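Histidyl-trna synthetase (Thermus thermophilus, PDB 1ADJ) catalyses the ATP-dependent attachment of L-histidine to tRNA(His), as a homodimeric class II aminoacyl-tRNA synthetase. Local coordinates at the interface of chains A and B. Sequence-based numbering; all coordinates share one arbitrary frame. Chains: chain A/B, Histidyl-trna synthetase.

The interface of chains A and B. Residues chain A 37-39, 93, 98; chain B 11-13.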
ATOM      1  N   LEU A  37     -16.844   0.819  -0.348  1.00 27.59           N
ATOM      2  CA  LEU A  37     -16.108  -0.130  -1.182  1.00 29.52           C
ATOM      3  C   LEU A  37     -14.645   0.350  -1.294  1.00 29.20           C
ATOM      4  O   LEU A  37     -14.396   1.535  -1.517  1.00 28.47           O
ATOM      5  CB  LEU A  37     -16.743  -0.189  -2.576  1.00 34.59           C
ATOM      6  CG  LEU A  37     -15.984  -0.952  -3.674  1.00 41.72           C
ATOM      7  CD1 LEU A  37     -16.394  -2.432  -3.692  1.00 36.75           C
ATOM      8  CD2 LEU A  37     -16.250  -0.309  -5.032  1.00 33.82           C
ATOM      9  N   GLU A  38     -13.680  -0.547  -1.105  1.00 26.67           N
ATOM     10  CA  GLU A  38     -12.276  -0.155  -1.200  1.00 23.67           C
ATOM     11  C   GLU A  38     -11.882   0.052  -2.661  1.00 23.55           C
ATOM     12  O   GLU A  38     -12.083  -0.828  -3.499  1.00 26.00           O
ATOM     13  CB  GLU A  38     -11.375  -1.200  -0.538  1.00 25.02           C
ATOM     14  CG  GLU A  38      -9.890  -0.820  -0.533  1.00 21.87           C
ATOM     15  CD  GLU A  38      -9.006  -1.776   0.273  1.00 24.62           C
ATOM     16  OE1 GLU A  38      -9.453  -2.887   0.637  1.00 26.84           O
ATOM     17  OE2 GLU A  38      -7.842  -1.413   0.545  1.00 26.52           O
ATOM     18  N   LEU A  39     -11.338   1.226  -2.961  1.00 18.53           N
ATOM     19  CA  LEU A  39     -10.926   1.589  -4.318  1.00 21.05           C
ATOM     20  C   LEU A  39      -9.582   2.275  -4.194  1.00 24.77           C
ATOM     21  O   LEU A  39      -9.463   3.307  -3.534  1.00 30.84           O
ATOM     22  CB  LEU A  39     -11.941   2.566  -4.924  1.00 19.56           C
ATOM     23  CG  LEU A  39     -11.895   3.211  -6.322  1.00 23.64           C
ATOM     24  CD1 LEU A  39     -10.587   3.922  -6.611  1.00 19.78           C
ATOM     25  CD2 LEU A  39     -12.198   2.204  -7.372  1.00 20.95           C
ATOM     26  N   HIS A  93     -15.259   5.082 -14.399  1.00 36.87           N
ATOM     27  CA  HIS A  93     -15.902   3.775 -14.334  1.00 37.34           C
ATOM     28  C   HIS A  93     -17.420   3.795 -14.452  1.00 42.21           C
ATOM     29  O   HIS A  93     -18.075   2.770 -14.248  1.00 43.88           O
ATOM     30  CB  HIS A  93     -15.470   3.050 -13.065  1.00 36.98           C
ATOM     31  CG  HIS A  93     -13.997   2.819 -12.997  1.00 37.50           C
ATOM     32  ND1 HIS A  93     -13.348   1.950 -13.845  1.00 34.57           N
ATOM     33  CD2 HIS A  93     -13.035   3.395 -12.236  1.00 35.72           C
ATOM     34  CE1 HIS A  93     -12.048   2.003 -13.613  1.00 35.04           C
ATOM     35  NE2 HIS A  93     -11.834   2.873 -12.642  1.00 31.12           N
ATOM     36  N   TRP A  98     -24.462   3.001 -10.886  1.00 35.65           N
ATOM     37  CA  TRP A  98     -24.497   2.052  -9.775  1.00 38.18           C
ATOM     38  C   TRP A  98     -25.533   2.633  -8.828  1.00 39.45           C
ATOM     39  O   TRP A  98     -25.862   3.815  -8.926  1.00 43.75           O
ATOM     40  CB  TRP A  98     -23.164   2.034  -9.018  1.00 40.14           C
ATOM     41  CG  TRP A  98     -21.986   1.449  -9.738  1.00 41.70           C
ATOM     42  CD1 TRP A  98     -21.945   0.986 -11.022  1.00 41.35           C
ATOM     43  CD2 TRP A  98     -20.669   1.265  -9.203  1.00 42.17           C
ATOM     44  NE1 TRP A  98     -20.683   0.528 -11.320  1.00 41.88           N
ATOM     45  CE2 TRP A  98     -19.881   0.688 -10.222  1.00 43.13           C
ATOM     46  CE3 TRP A  98     -20.081   1.533  -7.959  1.00 38.91           C
ATOM     47  CZ2 TRP A  98     -18.529   0.373 -10.034  1.00 40.74           C
ATOM     48  CZ3 TRP A  98     -18.740   1.220  -7.773  1.00 35.32           C
ATOM     49  CH2 TRP A  98     -17.979   0.647  -8.806  1.00 35.53           C
TER
ATOM     50  N   ASP B  11      -7.241   1.757 -11.564  1.00 36.28           N
ATOM     51  CA  ASP B  11      -7.839   1.745 -10.241  1.00 35.05           C
ATOM     52  C   ASP B  11      -8.074   0.292  -9.844  1.00 31.69           C
ATOM     53  O   ASP B  11      -8.580  -0.512 -10.641  1.00 23.63           O
ATOM     54  CB  ASP B  11      -9.171   2.502 -10.248  1.00 39.28           C
ATOM     55  CG  ASP B  11      -9.013   3.963 -10.618  1.00 42.36           C
ATOM     56  OD1 ASP B  11      -8.107   4.615 -10.065  1.00 38.44           O
ATOM     57  OD2 ASP B  11      -9.801   4.461 -11.452  1.00 46.16           O
ATOM     58  N   LEU B  12      -7.678  -0.044  -8.624  1.00 26.56           N
ATOM     59  CA  LEU B  12      -7.860  -1.388  -8.115  1.00 23.39           C
ATOM     60  C   LEU B  12      -9.050  -1.440  -7.181  1.00 23.94           C
ATOM     61  O   LEU B  12      -9.095  -0.729  -6.175  1.00 26.69           O
ATOM     62  CB  LEU B  12      -6.606  -1.856  -7.378  1.00 22.25           C
ATOM     63  CG  LEU B  12      -5.385  -2.167  -8.244  1.00 19.12           C
ATOM     64  CD1 LEU B  12      -4.194  -2.439  -7.357  1.00 19.50           C
ATOM     65  CD2 LEU B  12      -5.672  -3.358  -9.143  1.00 12.89           C
ATOM     66  N   PHE B  13     -10.026  -2.262  -7.535  1.00 23.40           N
ATOM     67  CA  PHE B  13     -11.221  -2.444  -6.729  1.00 24.71           C
ATOM     68  C   PHE B  13     -11.877  -3.747  -7.157  1.00 21.80           C
ATOM     69  O   PHE B  13     -11.466  -4.358  -8.143  1.00 26.07           O
ATOM     70  CB  PHE B  13     -12.193  -1.256  -6.877  1.00 23.26           C
ATOM     71  CG  PHE B  13     -12.770  -1.087  -8.261  1.00 20.10           C
ATOM     72  CD1 PHE B  13     -12.092  -0.346  -9.226  1.00 18.78           C
ATOM     73  CD2 PHE B  13     -14.014  -1.624  -8.581  1.00 16.85           C
ATOM     74  CE1 PHE B  13     -12.647  -0.139 -10.485  1.00 15.57           C
ATOM     75  CE2 PHE B  13     -14.582  -1.424  -9.836  1.00 18.59           C
ATOM     76  CZ  PHE B  13     -13.898  -0.681 -10.790  1.00 21.63           C
TER
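B:Phe13 pushes its ring into chain A between A:Leu39 and A:His93, and more of its surface is hidden by the partner than that of any other residue in this patch. The patch belongs to the two-fold homodimer interface of this class II synthetase and recurs with the chains exchanged. Its backbone element is an antiparallel bridge pairing A:Leu39, in strand 37-40, with B:Phe13, in the short strand 12-13. The two side chains run alongside each other in the same direction, and methyl CD2 of A:Leu39 sits above the phenyl plane but off the rim, beside the CG–CD1 edge, 3.5 Å from B:Phe13 CG. Chi1 of B:Phe13 is 65°, which tucks CG between its own backbone N and carbonyl carbon and carries the ring on towards A:His93. There the phenyl edge meets the imidazole face: CE1 of B:Phe13 stands 3.7 Å above the plane of the A:His93 ring, over its centre, with the two planes 70° apart.

The same imidazole also binds at its rim. NE2 of A:His93 donates to the carboxylate oxygen OD2 of B:Asp11 over 2.8 Å, nearly in the ring plane, while the carboxylate is turned 68° from that plane. With one face against the phenyl and one N-H tied to the acid, the ring is probably fixed in its rotation, and the negative carboxylate may favour a protonated imidazole. An alanine in place of A:His93 would probably leave B:Asp11 without this donor and the phenyl edge without its aromatic support.

Packing is looser along the CD2–CE2 edge of the phenyl, away from A:Leu39 and the imidazole, where A:Leu37 only approaches, its CD2 4.4 Å from CD2 of B:Phe13, and the A:Trp98 indole reaches in with its outer corner, CH2 of A:Trp98 lying 4.1 Å from CE2 of B:Phe13. The A:His93 bond takes the anti lone pair of B:Asp11 OD2, the one directed away from OD1.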